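Local coordinates for B-type Cna protein (Enterococcus faecium, PDB 6FWY) that is a cell-wall-anchored surface protein of unknown function whose thioester domain probably helps the bacterium attach covalently to host surfaces, at residues S234-N240 and T267-L273. Numbering follows the deposited sequence.
Sequences SFKGTAN and TKDSKSL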
ATOM      1  N   SER A 234      -2.821  27.608 -17.283  1.00 41.83           N
ATOM      2  CA  SER A 234      -2.734  26.816 -16.054  1.00 41.81           C
ATOM      3  C   SER A 234      -3.095  25.364 -16.315  1.00 40.94           C
ATOM      4  O   SER A 234      -3.896  25.062 -17.182  1.00 40.96           O
ATOM      5  CB  SER A 234      -3.591  27.436 -14.938  1.00 43.21           C
ATOM      6  OG  SER A 234      -4.968  27.400 -15.262  1.00 44.43           O
ATOM      7  N   PHE A 235      -2.471  24.458 -15.568  1.00 40.47           N
ATOM      8  CA  PHE A 235      -2.749  23.020 -15.687  1.00 39.72           C
ATOM      9  C   PHE A 235      -2.414  22.256 -14.410  1.00 39.52           C
ATOM     10  O   PHE A 235      -1.810  22.802 -13.485  1.00 39.75           O
ATOM     11  CB  PHE A 235      -1.993  22.419 -16.883  1.00 39.13           C
ATOM     12  CG  PHE A 235      -0.496  22.346 -16.709  1.00 38.89           C
ATOM     13  CD1 PHE A 235       0.309  23.442 -16.973  1.00 39.60           C
ATOM     14  CD2 PHE A 235       0.109  21.165 -16.305  1.00 38.94           C
ATOM     15  CE1 PHE A 235       1.694  23.374 -16.803  1.00 40.03           C
ATOM     16  CE2 PHE A 235       1.488  21.078 -16.138  1.00 39.29           C
ATOM     17  CZ  PHE A 235       2.283  22.183 -16.387  1.00 39.96           C
ATOM     18  N   LYS A 236      -2.828  20.993 -14.389  1.00 38.71           N
ATOM     19  CA  LYS A 236      -2.411  20.027 -13.371  1.00 38.18           C
ATOM     20  C   LYS A 236      -2.170  18.682 -14.047  1.00 37.20           C
ATOM     21  O   LYS A 236      -2.569  18.469 -15.197  1.00 37.14           O
ATOM     22  CB  LYS A 236      -3.475  19.854 -12.284  1.00 38.38           C
ATOM     23  CG  LYS A 236      -4.824  19.392 -12.792  1.00 38.60           C
ATOM     24  CD  LYS A 236      -5.739  18.803 -11.756  1.00 39.90           C
ATOM     25  CE  LYS A 236      -6.964  18.221 -12.451  1.00 40.49           C
ATOM     26  NZ  LYS A 236      -8.032  17.864 -11.471  1.00 41.37           N
ATOM     27  N   GLY A 237      -1.543  17.782 -13.305  1.00 36.36           N
ATOM     28  CA  GLY A 237      -1.374  16.397 -13.701  1.00 36.48           C
ATOM     29  C   GLY A 237      -2.186  15.522 -12.784  1.00 36.64           C
ATOM     30  O   GLY A 237      -2.389  15.877 -11.627  1.00 37.12           O
ATOM     31  N   THR A 238      -2.646  14.386 -13.302  1.00 37.10           N
ATOM     32  CA  THR A 238      -3.281  13.345 -12.486  1.00 37.51           C
ATOM     33  C   THR A 238      -2.483  12.067 -12.706  1.00 37.61           C
ATOM     34  O   THR A 238      -2.567  11.451 -13.763  1.00 37.86           O
ATOM     35  CB  THR A 238      -4.761  13.106 -12.875  1.00 37.91           C
ATOM     36  OG1 THR A 238      -5.515  14.320 -12.704  1.00 38.49           O
ATOM     37  CG2 THR A 238      -5.376  12.010 -12.018  1.00 37.54           C
ATOM     38  N   ALA A 239      -1.714  11.662 -11.694  1.00 37.87           N
ATOM     39  CA  ALA A 239      -0.949  10.418 -11.764  1.00 37.36           C
ATOM     40  C   ALA A 239      -1.890   9.222 -11.713  1.00 37.31           C
ATOM     41  O   ALA A 239      -2.936   9.261 -11.068  1.00 37.46           O
ATOM     42  CB  ALA A 239       0.089  10.347 -10.666  1.00 37.07           C
ATOM     43  N   ASN A 240      -1.532   8.182 -12.447  1.00 37.35           N
ATOM     44  CA  ASN A 240      -2.229   6.922 -12.404  1.00 37.99           C
ATOM     45  C   ASN A 240      -1.149   5.889 -12.143  1.00 38.34           C
ATOM     46  O   ASN A 240      -0.304   5.626 -13.011  1.00 38.87           O
ATOM     47  CB  ASN A 240      -2.965   6.633 -13.711  1.00 39.13           C
ATOM     48  CG  ASN A 240      -3.898   5.433 -13.591  1.00 40.12           C
ATOM     49  OD1 ASN A 240      -4.118   4.893 -12.490  1.00 41.17           O
ATOM     50  ND2 ASN A 240      -4.453   5.009 -14.702  1.00 41.36           N
ATOM     51  N   THR A 267      -5.341   7.004  -8.473  1.00 35.30           N
ATOM     52  CA  THR A 267      -5.209   8.305  -9.142  1.00 35.79           C
ATOM     53  C   THR A 267      -4.954   9.409  -8.099  1.00 35.75           C
ATOM     54  O   THR A 267      -5.531   9.386  -7.020  1.00 34.46           O
ATOM     55  CB  THR A 267      -6.459   8.677  -9.952  1.00 36.69           C
ATOM     56  OG1 THR A 267      -7.612   8.619  -9.107  1.00 38.09           O
ATOM     57  CG2 THR A 267      -6.648   7.760 -11.154  1.00 36.91           C
ATOM     58  N   LYS A 268      -4.086  10.351  -8.433  1.00 35.77           N
ATOM     59  CA  LYS A 268      -3.734  11.436  -7.539  1.00 36.33           C
ATOM     60  C   LYS A 268      -3.258  12.671  -8.287  1.00 36.18           C
ATOM     61  O   LYS A 268      -2.400  12.570  -9.156  1.00 36.77           O
ATOM     62  CB  LYS A 268      -2.641  10.995  -6.565  1.00 36.67           C
ATOM     63  CG  LYS A 268      -2.380  12.003  -5.435  1.00 37.28           C
ATOM     64  CD  LYS A 268      -1.647  11.340  -4.278  1.00 38.21           C
ATOM     65  CE  LYS A 268      -1.315  12.346  -3.205  1.00 39.31           C
ATOM     66  NZ  LYS A 268      -1.209  11.584  -1.922  1.00 40.88           N
ATOM     67  N   ASP A 269      -3.808  13.826  -7.920  1.00 36.82           N
ATOM     68  CA  ASP A 269      -3.493  15.106  -8.551  1.00 37.50           C
ATOM     69  C   ASP A 269      -2.203  15.740  -8.043  1.00 37.85           C
ATOM     70  O   ASP A 269      -1.878  15.645  -6.859  1.00 37.48           O
ATOM     71  CB  ASP A 269      -4.616  16.126  -8.319  1.00 39.28           C
ATOM     72  CG  ASP A 269      -5.835  15.867  -9.177  1.00 39.85           C
ATOM     73  OD1 ASP A 269      -5.825  14.917  -9.970  1.00 39.78           O
ATOM     74  OD2 ASP A 269      -6.815  16.641  -9.080  1.00 41.74           O
ATOM     75  N   SER A 270      -1.506  16.420  -8.953  1.00 37.56           N
ATOM     76  CA  SER A 270      -0.453  17.357  -8.612  1.00 37.98           C
ATOM     77  C   SER A 270      -1.093  18.647  -8.109  1.00 38.61           C
ATOM     78  O   SER A 270      -2.305  18.801  -8.161  1.00 38.29           O
ATOM     79  CB  SER A 270       0.369  17.692  -9.873  1.00 37.70           C
ATOM     80  OG  SER A 270      -0.375  18.509 -10.766  1.00 36.86           O
ATOM     81  N   LYS A 271      -0.262  19.595  -7.715  1.00 39.22           N
ATOM     82  CA  LYS A 271      -0.716  20.973  -7.588  1.00 41.09           C
ATOM     83  C   LYS A 271      -1.026  21.635  -8.946  1.00 40.93           C
ATOM     84  O   LYS A 271      -0.679  21.116 -10.010  1.00 40.44           O
ATOM     85  CB  LYS A 271       0.348  21.808  -6.873  1.00 42.97           C
ATOM     86  CG  LYS A 271       0.674  21.321  -5.472  1.00 43.49           C
ATOM     87  CD  LYS A 271       2.083  21.719  -5.058  1.00 45.21           C
ATOM     88  CE  LYS A 271       2.409  21.147  -3.682  1.00 46.72           C
ATOM     89  NZ  LYS A 271       3.296  22.097  -2.960  1.00 49.33           N
ATOM     90  N   SER A 272      -1.678  22.784  -8.882  1.00 41.93           N
ATOM     91  CA  SER A 272      -1.929  23.624 -10.032  1.00 42.65           C
ATOM     92  C   SER A 272      -0.663  24.401 -10.407  1.00 43.35           C
ATOM     93  O   SER A 272      -0.008  24.975  -9.545  1.00 45.52           O
ATOM     94  CB  SER A 272      -3.062  24.600  -9.726  1.00 44.03           C
ATOM     95  OG  SER A 272      -3.378  25.381 -10.882  1.00 44.47           O
ATOM     96  N   LEU A 273      -0.331  24.402 -11.689  1.00 42.76           N
ATOM     97  CA  LEU A 273       0.842  25.110 -12.224  1.00 43.16           C
ATOM     98  C   LEU A 273       0.416  26.134 -13.245  1.00 42.90           C
ATOM     99  O   LEU A 273      -0.578  25.928 -13.922  1.00 42.64           O
ATOM    100  CB  LEU A 273       1.773  24.099 -12.888  1.00 42.38           C
ATOM    101  CG  LEU A 273       2.323  23.063 -11.905  1.00 42.49           C
ATOM    102  CD1 LEU A 273       2.083  21.651 -12.391  1.00 41.59           C
ATOM    103  CD2 LEU A 273       3.798  23.331 -11.673  1.00 43.47           C
TER
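Residues 234-240 and 267-273 belong to the two long arms, 231-250 and 258-277, of an antiparallel beta hairpin, and an irregular stretch, 270-272, in the second arm shifts their register by one residue. Strand axes of 234-240 and 267-269 approach to 4.4 Å at 158°. Ala239 and Lys268 form a hydrogen-bonded pair (Ala239 N to Lys268 O 2.8 Å, Lys268 N to Ala239 O 3.1 Å), as do Phe235 and Leu273 (Phe235 N to Leu273 O 2.9 Å, Leu273 N to Phe235 O 2.8 Å). Between them the second segment bows outward, and Lys271 points away from the partner strand. Gly237 O still accepts a hydrogen bond from Ser270 N (2.9 Å), but Gly237 N is bound by the Ser270 hydroxyl rather than a backbone carbonyl; serine suits the place because its short side chain points toward the neighbouring strand.

Phe235, Ala239 and Leu273 share a face and pack against the five-stranded sheet: Leu273 CB lies over the Phe235 ring in a CH-pi contact, while Phe220, Ile222 and Tyr177 also meet that ring and Ile161 touches Leu273. Lys268, on the same face, reaches Thr157 O with its NZ. On the face bearing Thr238, Asp269 serves two donors: Thr238 OG1 binds its OD1 at 2.8 Å, and the long Lys236 side chain brings NZ to OD2 in a 2.9 Å salt bridge. In the irregular stretch, Ser270 OG accepts a hydrogen bond from Gly237 N (2.9 Å) and donates one to Lys271 O (2.7 Å).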